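Intron-associated endonuclease 1 (Enterobacteria phage T4, PDB 1MK0) is the catalytic domain of a GIY-YIG intron endonuclease that cuts DNA, probably to promote the spread of its intron. Local coordinates at residues 28-32 and 54-60; 42-48 and 85-91; 66-72 and 93-97. The protein carries 1 engineered substitution. All blocks are in the same frame, centred on the assembly; numbering follows the deposited sequence.

Contact 1 of 3, residues 28-32 and 54-60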
loop_
_atom_site.group_PDB
_atom_site.type_symbol
_atom_site.label_atom_id
_atom_site.label_comp_id
_atom_site.label_asym_id
_atom_site.label_seq_id
_atom_site.Cartn_x
_atom_site.Cartn_y
_atom_site.Cartn_z
ATOM N N TRP A 28 -8.347 -0.966 -0.572
ATOM C CA TRP A 28 -7.776 -2.101 -1.282
ATOM C C TRP A 28 -8.523 -2.355 -2.584
ATOM O O TRP A 28 -7.913 -2.680 -3.600
ATOM C CB TRP A 28 -7.802 -3.356 -0.403
ATOM C CG TRP A 28 -6.971 -3.234 0.845
ATOM C CD1 TRP A 28 -5.902 -2.408 1.041
ATOM C CD2 TRP A 28 -7.122 -3.987 2.056
ATOM N NE1 TRP A 28 -5.379 -2.596 2.300
ATOM C CE2 TRP A 28 -6.109 -3.559 2.944
ATOM C CE3 TRP A 28 -8.014 -4.982 2.477
ATOM C CZ2 TRP A 28 -5.964 -4.092 4.230
ATOM C CZ3 TRP A 28 -7.870 -5.513 3.756
ATOM C CH2 TRP A 28 -6.852 -5.065 4.617
ATOM N N LYS A 29 -9.844 -2.214 -2.548
ATOM C CA LYS A 29 -10.646 -2.417 -3.743
ATOM C C LYS A 29 -10.246 -1.382 -4.777
ATOM O O LYS A 29 -10.134 -1.686 -5.965
ATOM C CB LYS A 29 -12.139 -2.277 -3.428
ATOM C CG LYS A 29 -12.715 -3.429 -2.625
ATOM C CD LYS A 29 -14.227 -3.320 -2.524
ATOM C CE LYS A 29 -14.826 -4.525 -1.815
ATOM N NZ LYS A 29 -16.317 -4.482 -1.815
ATOM N N ARG A 30 -10.016 -0.155 -4.318
ATOM C CA ARG A 30 -9.632 0.924 -5.222
ATOM C C ARG A 30 -8.278 0.666 -5.873
ATOM O O ARG A 30 -8.078 0.981 -7.044
ATOM C CB ARG A 30 -9.605 2.265 -4.484
ATOM C CG ARG A 30 -9.139 3.426 -5.354
ATOM C CD ARG A 30 -9.777 4.733 -4.918
ATOM N NE ARG A 30 -9.398 5.128 -3.566
ATOM C CZ ARG A 30 -8.372 5.922 -3.274
ATOM N NH1 ARG A 30 -7.609 6.412 -4.242
ATOM N NH2 ARG A 30 -8.119 6.239 -2.011
ATOM N N HIS A 31 -7.350 0.095 -5.112
ATOM C CA HIS A 31 -6.026 -0.210 -5.646
ATOM C C HIS A 31 -6.111 -1.137 -6.844
ATOM O O HIS A 31 -5.474 -0.903 -7.865
ATOM C CB HIS A 31 -5.158 -0.885 -4.587
ATOM C CG HIS A 31 -4.448 0.070 -3.685
ATOM N ND1 HIS A 31 -3.518 0.975 -4.148
ATOM C CD2 HIS A 31 -4.510 0.245 -2.344
ATOM C CE1 HIS A 31 -3.033 1.664 -3.129
ATOM N NE2 HIS A 31 -3.619 1.240 -2.024
ATOM N N PHE A 32 -6.890 -2.202 -6.713
ATOM C CA PHE A 32 -7.002 -3.155 -7.799
ATOM C C PHE A 32 -7.819 -2.641 -8.974
ATOM O O PHE A 32 -7.557 -3.016 -10.113
ATOM C CB PHE A 32 -7.519 -4.487 -7.255
ATOM C CG PHE A 32 -6.578 -5.120 -6.267
ATOM C CD1 PHE A 32 -5.288 -5.471 -6.649
ATOM C CD2 PHE A 32 -6.958 -5.309 -4.944
ATOM C CE1 PHE A 32 -4.384 -6.000 -5.725
ATOM C CE2 PHE A 32 -6.064 -5.837 -4.010
ATOM C CZ PHE A 32 -4.775 -6.181 -4.402
ATOM N N ASN A 54 -3.609 -9.987 -9.946
ATOM C CA ASN A 54 -3.707 -9.946 -8.490
ATOM C C ASN A 54 -3.202 -11.169 -7.735
ATOM O O ASN A 54 -3.978 -12.056 -7.372
ATOM C CB ASN A 54 -5.146 -9.650 -8.069
ATOM C CG ASN A 54 -5.269 -9.347 -6.583
ATOM O OD1 ASN A 54 -6.353 -9.023 -6.094
ATOM N ND2 ASN A 54 -4.161 -9.450 -5.861
ATOM N N VAL A 55 -1.896 -11.200 -7.494
ATOM C CA VAL A 55 -1.264 -12.279 -6.744
ATOM C C VAL A 55 -0.889 -11.706 -5.379
ATOM O O VAL A 55 0.021 -12.196 -4.716
ATOM C CB VAL A 55 0.023 -12.782 -7.447
ATOM C CG1 VAL A 55 -0.342 -13.495 -8.738
ATOM C CG2 VAL A 55 0.958 -11.612 -7.739
ATOM N N PHE A 56 -1.609 -10.666 -4.965
ATOM C CA PHE A 56 -1.326 -9.998 -3.699
ATOM C C PHE A 56 -2.224 -10.367 -2.528
ATOM O O PHE A 56 -3.339 -10.859 -2.704
ATOM C CB PHE A 56 -1.380 -8.478 -3.890
ATOM C CG PHE A 56 -0.479 -7.972 -4.976
ATOM C CD1 PHE A 56 -0.882 -8.011 -6.307
ATOM C CD2 PHE A 56 0.792 -7.493 -4.675
ATOM C CE1 PHE A 56 -0.030 -7.583 -7.324
ATOM C CE2 PHE A 56 1.649 -7.064 -5.687
ATOM C CZ PHE A 56 1.237 -7.110 -7.012
ATOM N N GLU A 57 -1.704 -10.107 -1.331
ATOM C CA GLU A 57 -2.403 -10.339 -0.073
ATOM C C GLU A 57 -2.382 -9.028 0.702
ATOM O O GLU A 57 -1.317 -8.452 0.923
ATOM C CB GLU A 57 -1.699 -11.407 0.762
ATOM C CG GLU A 57 -2.100 -12.831 0.458
ATOM C CD GLU A 57 -1.510 -13.812 1.456
ATOM O OE1 GLU A 57 -1.731 -13.627 2.673
ATOM O OE2 GLU A 57 -0.828 -14.766 1.027
ATOM N N CYS A 58 -3.557 -8.563 1.108
ATOM C CA CYS A 58 -3.665 -7.322 1.863
ATOM C C CYS A 58 -3.849 -7.621 3.345
ATOM O O CYS A 58 -4.659 -8.470 3.716
ATOM C CB CYS A 58 -4.859 -6.500 1.367
ATOM S SG CYS A 58 -4.779 -5.998 -0.369
ATOM N N SER A 59 -3.093 -6.931 4.191
ATOM C CA SER A 59 -3.213 -7.121 5.632
ATOM C C SER A 59 -3.021 -5.796 6.356
ATOM O O SER A 59 -2.397 -4.874 5.834
ATOM C CB SER A 59 -2.194 -8.151 6.133
ATOM O OG SER A 59 -0.866 -7.768 5.842
ATOM N N ILE A 60 -3.578 -5.701 7.555
ATOM C CA ILE A 60 -3.472 -4.489 8.353
ATOM C C ILE A 60 -2.185 -4.516 9.163
ATOM O O ILE A 60 -1.850 -5.533 9.770
ATOM C CB ILE A 60 -4.657 -4.371 9.336
ATOM C CG1 ILE A 60 -5.965 -4.235 8.556
ATOM C CG2 ILE A 60 -4.450 -3.187 10.269
ATOM C CD1 ILE A 60 -7.207 -4.314 9.421
#
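The indole of Trp28 carries Cys58 on one face. Cys58 CB sits almost over the centre of the six-membered ring of Trp28, 3.5 Å from its centroid and close to the ring normal, in a CH-pi contact. The sulfur covers the neighbouring part of the same face: Cys58 SG is 3.9 Å from the centroid of the Trp28 five-membered ring. The far end of the indole reaches Ile60, where Trp28 CH2 lies 4.1 Å from CG1.

The ring of Phe32 is used differently. One face is covered by the side-chain amide of Asn54, which stacks on it with the planes 24° apart. Asn54 CG comes within 3.6 Å of Phe32 CE1. Two groups meet the edge of this ring near its plane. Cys58 SG is 3.9 Å from Phe32 CE2, and Phe56 CD1 is 4.1 Å from Phe32 CE1.

Cys58 therefore serves both rings, offering its sulfur to a face of Trp28 and to the edge of Phe32. Its SG stands beside the backbone N and anti to the carbonyl carbon (chi1 -61°), which places it between the two aromatic side chains.

Trp28 and Phe32 are one turn apart on helix 24-37. Cys58 and Phe56 are alternate residues of strand 56-63, an outermost strand of the sheet. The axes of 28-32 and 56-60 run nearly antiparallel, at 154°, and come within 10.9 Å. This is helix-on-sheet packing of the alpha/beta GIY-YIG fold. Tyr6 of the central strand also meets Trp28, edge-to-face, and its hydroxyl is hydrogen-bonded to His31 NE2.

No hydrogen bond spans the two segments. The fit therefore depends on the shape of the side chains and on the sulfur lying between the two rings.

Contact 2 of 3, residues 42-48 and 85-91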
loop_
_atom_site.group_PDB
_atom_site.type_symbol
_atom_site.label_atom_id
_atom_site.label_comp_id
_atom_site.label_asym_id
_atom_site.label_seq_id
_atom_site.Cartn_x
_atom_site.Cartn_y
_atom_site.Cartn_z
ATOM N N SER A 42 1.720 3.969 -8.463
ATOM C CA SER A 42 3.042 3.365 -8.377
ATOM C C SER A 42 3.370 2.555 -9.615
ATOM O O SER A 42 2.761 1.514 -9.858
ATOM C CB SER A 42 3.143 2.454 -7.157
ATOM O OG SER A 42 4.307 1.650 -7.250
ATOM N N ILE A 43 4.342 3.023 -10.389
ATOM C CA ILE A 43 4.741 2.314 -11.596
ATOM C C ILE A 43 5.262 0.919 -11.248
ATOM O O ILE A 43 5.133 -0.016 -12.035
ATOM C CB ILE A 43 5.839 3.093 -12.365
ATOM C CG1 ILE A 43 6.189 2.361 -13.663
ATOM C CG2 ILE A 43 7.079 3.244 -11.494
ATOM C CD1 ILE A 43 7.174 3.116 -14.550
ATOM N N LYS A 44 5.837 0.778 -10.057
ATOM C CA LYS A 44 6.378 -0.506 -9.638
ATOM C C LYS A 44 5.269 -1.512 -9.374
ATOM O O LYS A 44 5.362 -2.668 -9.789
ATOM C CB LYS A 44 7.258 -0.326 -8.399
ATOM C CG LYS A 44 8.404 0.648 -8.639
ATOM C CD LYS A 44 9.452 0.596 -7.539
ATOM C CE LYS A 44 8.899 1.041 -6.205
ATOM N NZ LYS A 44 9.977 1.092 -5.173
ATOM N N LEU A 45 4.214 -1.075 -8.692
ATOM C CA LEU A 45 3.104 -1.976 -8.416
ATOM C C LEU A 45 2.387 -2.265 -9.731
ATOM O O LEU A 45 1.976 -3.400 -9.989
ATOM C CB LEU A 45 2.136 -1.349 -7.410
ATOM C CG LEU A 45 1.041 -2.295 -6.903
ATOM C CD1 LEU A 45 1.666 -3.487 -6.180
ATOM C CD2 LEU A 45 0.115 -1.536 -5.978
ATOM N N GLN A 46 2.257 -1.240 -10.567
ATOM C CA GLN A 46 1.600 -1.396 -11.861
ATOM C C GLN A 46 2.336 -2.417 -12.724
ATOM O O GLN A 46 1.710 -3.255 -13.372
ATOM C CB GLN A 46 1.534 -0.057 -12.602
ATOM C CG GLN A 46 0.701 -0.121 -13.880
ATOM C CD GLN A 46 -0.785 -0.305 -13.604
ATOM O OE1 GLN A 46 -1.453 0.605 -13.111
ATOM N NE2 GLN A 46 -1.306 -1.490 -13.912
ATOM N N ARG A 47 3.664 -2.346 -12.737
ATOM C CA ARG A 47 4.464 -3.278 -13.522
ATOM C C ARG A 47 4.278 -4.709 -13.048
ATOM O O ARG A 47 4.121 -5.629 -13.855
ATOM C CB ARG A 47 5.946 -2.906 -13.445
ATOM C CG ARG A 47 6.323 -1.722 -14.308
ATOM C CD ARG A 47 7.774 -1.356 -14.094
ATOM N NE ARG A 47 8.240 -0.368 -15.058
ATOM C CZ ARG A 47 9.435 0.208 -15.005
ATOM N NH1 ARG A 47 10.277 -0.106 -14.032
ATOM N NH2 ARG A 47 9.790 1.092 -15.930
ATOM N N SER A 48 4.299 -4.897 -11.733
ATOM C CA SER A 48 4.138 -6.226 -11.167
ATOM C C SER A 48 2.755 -6.765 -11.501
ATOM O O SER A 48 2.606 -7.926 -11.889
ATOM C CB SER A 48 4.319 -6.178 -9.649
ATOM O OG SER A 48 4.204 -7.476 -9.091
ATOM N N LYS A 85 10.626 0.811 -0.208
ATOM C CA LYS A 85 10.971 1.683 -1.327
ATOM C C LYS A 85 12.045 0.954 -2.131
ATOM O O LYS A 85 11.864 0.648 -3.309
ATOM C CB LYS A 85 11.484 3.032 -0.816
ATOM C CG LYS A 85 10.400 3.852 -0.127
ATOM C CD LYS A 85 10.965 4.915 0.803
ATOM C CE LYS A 85 11.721 5.988 0.063
ATOM N NZ LYS A 85 12.131 7.075 0.993
ATOM N N ILE A 86 13.157 0.645 -1.477
ATOM C CA ILE A 86 14.250 -0.063 -2.129
ATOM C C ILE A 86 13.841 -1.483 -2.527
ATOM O O ILE A 86 14.146 -1.935 -3.633
ATOM C CB ILE A 86 15.478 -0.137 -1.196
ATOM C CG1 ILE A 86 16.032 1.268 -0.971
ATOM C CG2 ILE A 86 16.539 -1.063 -1.782
ATOM C CD1 ILE A 86 17.141 1.328 0.065
ATOM N N ASN A 87 13.142 -2.174 -1.631
ATOM C CA ASN A 87 12.722 -3.551 -1.876
ATOM C C ASN A 87 11.208 -3.731 -1.893
ATOM O O ASN A 87 10.700 -4.807 -1.577
ATOM C CB ASN A 87 13.340 -4.468 -0.811
ATOM C CG ASN A 87 13.023 -5.934 -1.044
ATOM O OD1 ASN A 87 13.269 -6.467 -2.126
ATOM N ND2 ASN A 87 12.478 -6.594 -0.026
ATOM N N GLY A 88 10.488 -2.685 -2.272
ATOM C CA GLY A 88 9.041 -2.779 -2.305
ATOM C C GLY A 88 8.415 -1.992 -3.435
ATOM O O GLY A 88 9.089 -1.630 -4.402
ATOM N N TYR A 89 7.126 -1.699 -3.300
ATOM C CA TYR A 89 6.408 -0.981 -4.341
ATOM C C TYR A 89 6.164 0.503 -4.092
ATOM O O TYR A 89 5.584 1.175 -4.938
ATOM C CB TYR A 89 5.077 -1.683 -4.616
ATOM C CG TYR A 89 5.252 -3.114 -5.066
ATOM C CD1 TYR A 89 4.892 -4.175 -4.239
ATOM C CD2 TYR A 89 5.813 -3.408 -6.309
ATOM C CE1 TYR A 89 5.085 -5.493 -4.636
ATOM C CE2 TYR A 89 6.010 -4.725 -6.716
ATOM C CZ TYR A 89 5.645 -5.759 -5.873
ATOM O OH TYR A 89 5.844 -7.063 -6.264
ATOM N N ASN A 90 6.590 1.022 -2.943
ATOM C CA ASN A 90 6.399 2.443 -2.670
ATOM C C ASN A 90 7.416 3.248 -3.466
ATOM O O ASN A 90 8.588 2.880 -3.527
ATOM C CB ASN A 90 6.560 2.739 -1.180
ATOM C CG ASN A 90 5.413 2.199 -0.360
ATOM O OD1 ASN A 90 5.452 1.062 0.112
ATOM N ND2 ASN A 90 4.373 3.007 -0.200
ATOM N N ILE A 91 6.970 4.344 -4.074
ATOM C CA ILE A 91 7.866 5.171 -4.879
ATOM C C ILE A 91 8.384 6.406 -4.153
ATOM O O ILE A 91 9.192 7.152 -4.699
ATOM C CB ILE A 91 7.195 5.649 -6.197
ATOM C CG1 ILE A 91 5.985 6.527 -5.882
ATOM C CG2 ILE A 91 6.793 4.450 -7.044
ATOM C CD1 ILE A 91 5.427 7.255 -7.095
#
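Lys44 extends its ammonium group into the backbone carbonyls of 85-91. Lys44 NZ donates to Asn90 O at 2.8 Å and to Gly88 O at 3.0 Å. In both bonds the donor stands well above the carbonyl plane. Lys85 O is also near Lys44 NZ, at 2.7 Å, but the angle is too poor for a hydrogen bond. The three oxygens together make an electronegative setting that would probably favour the charged amine. A bend at chi3 (-64°) turns the end of the otherwise extended lysine chain toward them.

Ser42 OG donates to Tyr89 O at 2.7 Å, with the donor in the carbonyl plane. The methyl CG2 of Ile91 packs beside this bond, 3.8 Å from Ser42 OG. Leu45 CD1 sits over one face of the Tyr89 ring, 4.0 Å from its centroid, a CH-pi contact. Ser48 CB approaches the ring farther along, at Tyr89 CE2.

Ser42 is the N-cap of helix 43-52. Its OG accepts from Leu45 N at 3.1 Å, and the bond is nearly straight at 166°. One hydroxyl thus caps the helix and ties it to the irregular segment that follows helix 68-81 in the GIY-YIG domain.

Farther out, Ser42 N is held by His40 ND1. The Tyr89 hydroxyl is hydrogen-bonded to Asn10 ND2, and the Tyr89 backbone pairs with Val16. Asn90 OD1 is gripped by Ser84 OG and Val18 N, which steadies the residue whose carbonyl receives Lys44.

Contact 3 of 3, residues 66-72 and 93-97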
loop_
_atom_site.group_PDB
_atom_site.type_symbol
_atom_site.label_atom_id
_atom_site.label_comp_id
_atom_site.label_asym_id
_atom_site.label_seq_id
_atom_site.Cartn_x
_atom_site.Cartn_y
_atom_site.Cartn_z
ATOM N N TYR A 66 -7.483 7.897 11.288
ATOM C CA TYR A 66 -7.000 8.489 10.049
ATOM C C TYR A 66 -6.848 9.999 10.232
ATOM O O TYR A 66 -7.679 10.792 9.777
ATOM C CB TYR A 66 -7.965 8.161 8.906
ATOM C CG TYR A 66 -7.430 8.474 7.526
ATOM C CD1 TYR A 66 -7.874 9.594 6.826
ATOM C CD2 TYR A 66 -6.492 7.646 6.914
ATOM C CE1 TYR A 66 -7.402 9.882 5.550
ATOM C CE2 TYR A 66 -6.008 7.924 5.635
ATOM C CZ TYR A 66 -6.470 9.046 4.960
ATOM O OH TYR A 66 -6.011 9.335 3.694
ATOM N N GLU A 67 -5.783 10.374 10.932
ATOM C CA GLU A 67 -5.458 11.766 11.211
ATOM C C GLU A 67 -4.065 12.014 10.637
ATOM O O GLU A 67 -3.128 11.267 10.916
ATOM C CB GLU A 67 -5.467 12.018 12.720
ATOM C CG GLU A 67 -6.826 11.821 13.388
ATOM C CD GLU A 67 -7.876 12.810 12.904
ATOM O OE1 GLU A 67 -7.517 13.976 12.637
ATOM O OE2 GLU A 67 -9.061 12.428 12.808
ATOM N N LYS A 68 -3.934 13.070 9.840
ATOM C CA LYS A 68 -2.672 13.383 9.180
ATOM C C LYS A 68 -1.388 13.198 9.976
ATOM O O LYS A 68 -0.508 12.442 9.564
ATOM C CB LYS A 68 -2.701 14.801 8.608
ATOM C CG LYS A 68 -1.471 15.106 7.762
ATOM C CD LYS A 68 -1.669 16.306 6.856
ATOM C CE LYS A 68 -0.467 16.484 5.936
ATOM N NZ LYS A 68 -0.674 17.562 4.927
ATOM N N ASP A 69 -1.263 13.889 11.102
ATOM C CA ASP A 69 -0.051 13.770 11.896
ATOM C C ASP A 69 0.317 12.321 12.199
ATOM O O ASP A 69 1.428 11.881 11.886
ATOM C CB ASP A 69 -0.183 14.567 13.195
ATOM C CG ASP A 69 0.022 16.052 12.984
ATOM O OD1 ASP A 69 1.088 16.431 12.447
ATOM O OD2 ASP A 69 -0.873 16.842 13.348
ATOM N N LEU A 70 -0.618 11.578 12.785
ATOM C CA LEU A 70 -0.381 10.180 13.139
ATOM C C LEU A 70 -0.087 9.300 11.933
ATOM O O LEU A 70 0.873 8.533 11.935
ATOM C CB LEU A 70 -1.594 9.589 13.862
ATOM C CG LEU A 70 -2.070 10.176 15.189
ATOM C CD1 LEU A 70 -3.251 9.349 15.684
ATOM C CD2 LEU A 70 -0.946 10.165 16.213
ATOM N N ILE A 71 -0.924 9.413 10.910
ATOM C CA ILE A 71 -0.793 8.593 9.712
ATOM C C ILE A 71 0.532 8.727 8.976
ATOM O O ILE A 71 1.166 7.722 8.653
ATOM C CB ILE A 71 -1.954 8.875 8.734
ATOM C CG1 ILE A 71 -3.265 8.352 9.332
ATOM C CG2 ILE A 71 -1.684 8.226 7.384
ATOM C CD1 ILE A 71 -3.350 6.827 9.426
ATOM N N ILE A 72 0.956 9.955 8.708
ATOM C CA ILE A 72 2.211 10.150 7.994
ATOM C C ILE A 72 3.397 9.563 8.758
ATOM O O ILE A 72 4.225 8.854 8.183
ATOM C CB ILE A 72 2.454 11.649 7.699
ATOM C CG1 ILE A 72 1.398 12.148 6.704
ATOM C CG2 ILE A 72 3.849 11.856 7.137
ATOM C CD1 ILE A 72 1.513 13.615 6.358
ATOM N N ASP A 93 8.156 8.597 0.127
ATOM C CA ASP A 93 7.652 8.549 1.489
ATOM C C ASP A 93 6.151 8.788 1.461
ATOM O O ASP A 93 5.594 9.196 0.441
ATOM C CB ASP A 93 8.345 9.583 2.377
ATOM C CG ASP A 93 9.751 9.164 2.755
ATOM O OD1 ASP A 93 9.991 7.943 2.883
ATOM O OD2 ASP A 93 10.607 10.051 2.941
ATOM N N ALA A 94 5.506 8.536 2.592
ATOM C CA ALA A 94 4.058 8.657 2.713
ATOM C C ALA A 94 3.414 10.012 2.465
ATOM O O ALA A 94 3.995 11.064 2.735
ATOM C CB ALA A 94 3.625 8.138 4.080
ATOM N N THR A 95 2.191 9.958 1.944
ATOM C CA THR A 95 1.388 11.144 1.683
ATOM C C THR A 95 0.069 10.927 2.426
ATOM O O THR A 95 -0.215 9.813 2.876
ATOM C CB THR A 95 1.111 11.332 0.177
ATOM O OG1 THR A 95 0.357 12.535 -0.022
ATOM C CG2 THR A 95 0.330 10.158 -0.375
ATOM N N PHE A 96 -0.733 11.976 2.559
ATOM C CA PHE A 96 -2.001 11.870 3.272
ATOM C C PHE A 96 -3.158 12.483 2.494
ATOM O O PHE A 96 -2.961 13.389 1.684
ATOM C CB PHE A 96 -1.885 12.568 4.632
ATOM C CG PHE A 96 -3.113 12.444 5.486
ATOM C CD1 PHE A 96 -3.386 11.266 6.172
ATOM C CD2 PHE A 96 -4.006 13.506 5.596
ATOM C CE1 PHE A 96 -4.530 11.147 6.957
ATOM C CE2 PHE A 96 -5.150 13.398 6.377
ATOM C CZ PHE A 96 -5.415 12.217 7.061
ATOM N N GLY A 97 -4.364 11.981 2.746
ATOM C CA GLY A 97 -5.546 12.506 2.084
ATOM C C GLY A 97 -5.806 11.969 0.691
ATOM O O GLY A 97 -4.997 11.157 0.195
ATOM O OXT GLY A 97 -6.828 12.366 0.091
#
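Tyr66 and Phe96 form an offset stack. Their centroids are 4.5 Å apart and the planes are tilted by 29°. Phe96 CE1 lies over the centre of the Tyr66 ring, and the closest pair is Tyr66 CE1 with Phe96 CZ, at 3.4 Å. The two side chains come from opposite directions and overlap at their outer parts.

The opposite face of Phe96 rests on the start of helix 68-81. Lys68 CA stands 3.5 Å from the Phe96 centroid, almost on the ring normal. This is a CH-pi contact made by the backbone carbon itself. The lysine chain then leads off over the rim, with Lys68 CB 3.5 Å from Phe96 CD2, and its outer end runs away. Phe96 is thus sandwiched between an aromatic ring and the first turn of the helix. Its CG is anti to the backbone N (chi1 -176°), which carries the ring out from the C-terminal segment into this slot.

Glu67 is the N-cap of helix 68-81, a helix of the alpha/beta GIY-YIG catalytic domain. The C-terminal segment 93-97 packs antiparallel along the start of this helix, so that Phe96 lies by Lys68 and Ala94 by Ile72.

Apolar contacts fill in the sides. Ile71 CG2 meets the edge of the Phe96 ring near its plane, 3.7 Å from CD1. Ile72 CG1 touches Phe96 CB at 3.9 Å.

A single hydrogen bond crosses the contact: Gly97 N donates to Tyr66 OH at 3.3 Å, long and bent at 135°. Farther along the tail, Ala94 N is bonded to Asn76 OD1 of the helix. Ala94 also packs on the engineered Ala75. Thr95 N is hydrogen-bonded to a citric acid molecule, probably from the crystallisation liquor.

How the contacts relate
Contacts 1 and 2 are centred 14 Å apart and touch through Phe56. Phe56 CE2 lies 3.6 Å from Leu45 CD1, and its ring also meets Ser48 and Tyr89. The centre of contact 3 is about 19 Å from those of the others, on the opposite side of the chain's centre from contact 1. A salt bridge between Lys85 and Asp93 joins it to contact 2. Along the chain, contact 1 closes before contact 3 opens, while contact 2 crosses both. Helices 24-37 and 43-52, strand 56-63 and helix 68-81 follow in that order around the three-stranded antiparallel sheet. Together the contacts bind the helices and the C-terminal tail into one compact catalytic domain.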